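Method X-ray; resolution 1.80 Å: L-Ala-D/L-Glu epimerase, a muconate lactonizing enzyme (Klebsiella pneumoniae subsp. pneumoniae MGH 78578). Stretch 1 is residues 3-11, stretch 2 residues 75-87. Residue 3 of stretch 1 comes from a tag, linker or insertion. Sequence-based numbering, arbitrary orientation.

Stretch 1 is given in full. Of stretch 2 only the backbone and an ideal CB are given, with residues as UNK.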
# COMPACT_ATOMS: atom_id res chain seq x y z
N LEU A 3 50.19 15.57 13.95
CA LEU A 3 48.99 14.69 14.05
C LEU A 3 47.76 15.55 14.32
O LEU A 3 46.65 15.23 13.88
CB LEU A 3 49.17 13.66 15.17
CG LEU A 3 50.31 12.66 14.96
CD1 LEU A 3 50.36 11.67 16.12
CD2 LEU A 3 50.11 11.92 13.64
N THR A 4 47.96 16.64 15.05
CA THR A 4 46.87 17.54 15.34
C THR A 4 47.31 18.96 15.01
O THR A 4 48.47 19.31 15.16
CB THR A 4 46.44 17.48 16.82
OG1 THR A 4 45.23 18.22 16.99
CG2 THR A 4 47.51 18.08 17.71
N ALA A 5 46.36 19.75 14.52
CA ALA A 5 46.63 21.13 14.15
C ALA A 5 45.29 21.83 13.97
O ALA A 5 44.25 21.18 13.92
CB ALA A 5 47.42 21.17 12.83
N THR A 6 45.31 23.15 13.87
CA THR A 6 44.08 23.88 13.66
C THR A 6 44.15 24.50 12.28
O THR A 6 45.24 24.67 11.72
CB THR A 6 43.89 24.99 14.72
OG1 THR A 6 44.97 25.91 14.63
CG2 THR A 6 43.85 24.39 16.12
N VAL A 7 43.01 24.83 11.69
CA VAL A 7 43.04 25.46 10.38
C VAL A 7 43.38 26.93 10.60
O VAL A 7 42.71 27.65 11.34
CB VAL A 7 41.68 25.27 9.61
CG1 VAL A 7 40.61 24.73 10.53
CG2 VAL A 7 41.24 26.58 8.96
N GLU A 8 44.48 27.37 9.98
CA GLU A 8 44.91 28.75 10.13
C GLU A 8 44.43 29.63 9.01
O GLU A 8 44.10 30.79 9.22
CB GLU A 8 46.44 28.82 10.23
CG GLU A 8 46.94 28.52 11.63
CD GLU A 8 48.30 29.13 11.92
OE1 GLU A 8 48.62 29.30 13.12
OE2 GLU A 8 49.04 29.45 10.96
N GLN A 9 44.39 29.08 7.80
CA GLN A 9 43.93 29.87 6.68
C GLN A 9 43.27 29.03 5.59
O GLN A 9 43.57 27.84 5.44
CB GLN A 9 45.10 30.66 6.07
CG GLN A 9 44.65 31.68 5.04
CD GLN A 9 43.72 32.73 5.64
OE1 GLN A 9 44.17 33.69 6.26
NE2 GLN A 9 42.41 32.53 5.46
N ILE A 10 42.37 29.67 4.86
CA ILE A 10 41.66 29.04 3.76
C ILE A 10 41.64 30.04 2.61
O ILE A 10 41.18 31.17 2.77
CB ILE A 10 40.20 28.66 4.15
CG1 ILE A 10 40.21 27.54 5.20
CG2 ILE A 10 39.43 28.21 2.92
CD1 ILE A 10 38.83 27.14 5.71
N GLU A 11 42.18 29.63 1.47
CA GLU A 11 42.22 30.47 0.28
C GLU A 11 41.42 29.75 -0.79
O GLU A 11 41.27 28.54 -0.74
CB GLU A 11 43.66 30.61 -0.22
CG GLU A 11 44.66 31.22 0.74
CD GLU A 11 46.09 30.93 0.32
OE1 GLU A 11 46.61 29.84 0.65
OE2 GLU A 11 46.70 31.79 -0.37
N UNK A 75 31.37 32.28 4.38
CA UNK A 75 30.81 31.43 5.43
C UNK A 75 31.69 30.31 5.96
O UNK A 75 31.93 30.23 7.16
CB UNK A 75 29.52 30.80 4.91
N UNK A 76 32.18 29.45 5.08
CA UNK A 76 33.01 28.35 5.53
C UNK A 76 34.34 28.79 6.15
O UNK A 76 34.79 28.21 7.14
CB UNK A 76 33.28 27.41 4.35
N UNK A 77 34.97 29.81 5.57
CA UNK A 77 36.26 30.27 6.09
C UNK A 77 36.19 30.77 7.53
O UNK A 77 36.94 30.30 8.39
CB UNK A 77 36.81 31.38 5.20
N UNK A 78 35.30 31.73 7.82
CA UNK A 78 35.26 32.19 9.22
C UNK A 78 34.73 31.13 10.18
O UNK A 78 35.01 31.17 11.38
CB UNK A 78 34.39 33.45 9.33
N UNK A 79 33.98 30.17 9.67
CA UNK A 79 33.42 29.12 10.51
C UNK A 79 34.48 28.09 10.92
O UNK A 79 34.48 27.59 12.05
CB UNK A 79 32.27 28.42 9.78
N UNK A 80 35.41 27.80 10.01
CA UNK A 80 36.44 26.79 10.25
C UNK A 80 37.79 27.26 10.79
O UNK A 80 38.52 26.48 11.40
CB UNK A 80 36.69 26.05 8.93
N UNK A 81 38.15 28.52 10.56
CA UNK A 81 39.44 29.00 11.05
C UNK A 81 39.51 28.94 12.58
O UNK A 81 38.65 29.46 13.28
CB UNK A 81 39.69 30.43 10.57
N UNK A 82 40.55 28.28 13.09
CA UNK A 82 40.71 28.15 14.52
C UNK A 82 40.28 26.78 15.03
O UNK A 82 40.60 26.40 16.16
CB UNK A 82 39.91 29.25 15.23
N UNK A 83 39.55 26.03 14.21
CA UNK A 83 39.07 24.71 14.59
C UNK A 83 40.11 23.61 14.34
O UNK A 83 40.93 23.73 13.43
CB UNK A 83 37.78 24.39 13.82
N UNK A 84 40.08 22.54 15.15
CA UNK A 84 41.04 21.45 14.95
C UNK A 84 40.80 20.89 13.55
O UNK A 84 39.69 20.49 13.22
CB UNK A 84 40.90 20.36 16.02
N UNK A 85 41.86 20.86 12.74
CA UNK A 85 41.78 20.41 11.36
C UNK A 85 41.88 18.91 11.12
O UNK A 85 41.67 18.45 10.00
CB UNK A 85 42.89 21.10 10.56
N UNK A 86 42.18 18.15 12.16
CA UNK A 86 42.34 16.70 12.06
C UNK A 86 41.06 15.92 12.35
O UNK A 86 40.98 14.72 12.07
CB UNK A 86 43.44 16.24 13.02
N UNK A 87 40.06 16.59 12.92
CA UNK A 87 38.82 15.92 13.30
C UNK A 87 37.72 16.13 12.26
O UNK A 87 36.89 17.03 12.41
CB UNK A 87 38.35 16.42 14.67

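Positions 75 to 80 form a helix that runs almost antiparallel to strand 7-11, with axes 8.5 Å apart at closest approach. The chain then turns and passes alongside residues 4 to 7.

At position 75 the ideal CB has nothing of stretch 1 within 5.5 Å. This contact sets no preference. The residue is Tyr75, which takes no part. At position 76 the ideal CB has nothing of stretch 1 within 5.5 Å either, so many side chains would do. It is Leu76, whose end leads away; its backbone O lies 4.4 Å from Ile10 CD1.

At position 77 the ideal CB lies 4.5 Å from Ile10 CB. The space is modest, and the carbonyl of Ile10 offers an acceptor nearby. A small or branched residue, polar or apolar, would suit. The residue is Thr77. Its OG1 packs 3.5 Å from Ile10 CG2, and a water bridges the two residues, donating to Thr77 OG1 (2.7 Å) and to Ile10 O (2.8 Å).

Position 78 points away, so stretch 1 leaves it free. The backbone N has no bond to the preceding turn, which would tolerate proline. It is Pro78, at a kink in the helix. Position 79 points sideways with no neighbour in stretch 1. It is Leu79, which makes no contact.

At position 80 the ideal CB is 4.0 Å from Ile10 CD1 and 4.4 Å from Val7 CG1. Both neighbours are apolar, so an aliphatic residue fits; leucine, isoleucine, valine or methionine are all plausible. It is Leu80. Its CB packs 4.1 Å from Ile10 CD1.

Position 81 leaves helical geometry. Its ideal CB is 4.2 Å from Val7 O and 4.6 Å from Glu8 O, beside the strand edge. A long flexible side chain could run along this edge, its end free to be polar. It is Lys81. CG lies 4.0 Å from Val7 CG2, and CE reaches 3.6 Å from Glu8 O. NZ comes 3.6 Å from Gln9 NE2 without a hydrogen bond.

Position 82 has phi 101° and psi -15°. A CB here would jam against the carbonyl O of the preceding residue, which calls for glycine. It is Gly82, in a type II turn, and its N donates to Val7 O at 2.9 Å.

Position 83 points away, although its ideal CB is 4.4 Å from Val7 CG1. Many residues would suit. It is Gln83, whose backbone O accepts from Val7 N at 2.9 Å.

Position 84 also points away, and phi is -61°, so proline is allowed among others. It is Pro84, bridged to Thr6 with their CA atoms 4.1 Å apart.

Position 85 points toward stretch 1, with the ideal CB 3.6 Å from Ala5 O and 3.9 Å from Val7 N. The close backbone favours a small residue. It is Ala85. Its N donates to Ala5 O at 2.7 Å, and its CB lies 4.2 Å from Val7 CG1.

Position 86 points toward Thr4, whose hydroxyl can donate. A short acceptor such as aspartate or asparagine would suit. It is Asp86, and OD1 accepts from Thr4 OG1 at 3.2 Å.

Position 87 is out of reach, so stretch 1 sets no preference. A helix follows, and short polar residues often cap one. It is Asn87, whose side chain caps a backbone N just past the stretch.

Stretch 2 (75-87) YLTPLLKGQPADN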
# COMPACT_ATOMS: atom_id res chain seq x y z
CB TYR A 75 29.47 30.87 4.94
CG TYR A 75 28.45 31.96 4.69
CD1 TYR A 75 27.77 32.56 5.75
CD2 TYR A 75 28.24 32.47 3.40
CE1 TYR A 75 26.90 33.63 5.54
CE2 TYR A 75 27.38 33.54 3.18
CZ TYR A 75 26.71 34.12 4.25
OH TYR A 75 25.88 35.20 4.05
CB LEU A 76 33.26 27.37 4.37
CG LEU A 76 32.03 26.52 4.03
CD1 LEU A 76 32.17 25.90 2.63
CD2 LEU A 76 31.85 25.45 5.10
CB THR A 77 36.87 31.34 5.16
OG1 THR A 77 37.15 30.74 3.89
CG2 THR A 77 38.16 31.89 5.75
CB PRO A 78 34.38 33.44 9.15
CG PRO A 78 33.50 33.18 7.96
CD PRO A 78 34.46 32.59 6.96
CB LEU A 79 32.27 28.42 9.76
CG LEU A 79 31.47 27.27 10.38
CD1 LEU A 79 32.32 26.02 10.41
CD2 LEU A 79 30.98 27.63 11.78
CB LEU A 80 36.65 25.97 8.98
CG LEU A 80 35.40 25.22 8.48
CD1 LEU A 80 35.69 24.55 7.14
CD2 LEU A 80 34.98 24.20 9.53
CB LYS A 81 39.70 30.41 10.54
CG LYS A 81 40.07 30.42 9.05
CD LYS A 81 40.04 31.82 8.44
CE LYS A 81 41.07 32.74 9.03
NZ LYS A 81 40.97 34.09 8.41
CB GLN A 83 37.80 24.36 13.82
CG GLN A 83 36.62 25.29 14.07
CD GLN A 83 36.08 25.15 15.48
OE1 GLN A 83 35.75 24.06 15.93
NE2 GLN A 83 35.97 26.27 16.19
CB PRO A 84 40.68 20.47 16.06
CG PRO A 84 40.24 21.39 17.17
CD PRO A 84 39.35 22.38 16.42
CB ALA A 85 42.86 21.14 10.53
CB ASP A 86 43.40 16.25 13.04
CG ASP A 86 43.06 16.64 14.47
OD1 ASP A 86 42.96 17.86 14.74
OD2 ASP A 86 42.86 15.75 15.31
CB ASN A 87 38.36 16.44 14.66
CG ASN A 87 37.36 15.53 15.33
OD1 ASN A 87 36.47 14.98 14.69
ND2 ASN A 87 37.50 15.37 16.64
O HOH W 1 38.61 32.01 2.03
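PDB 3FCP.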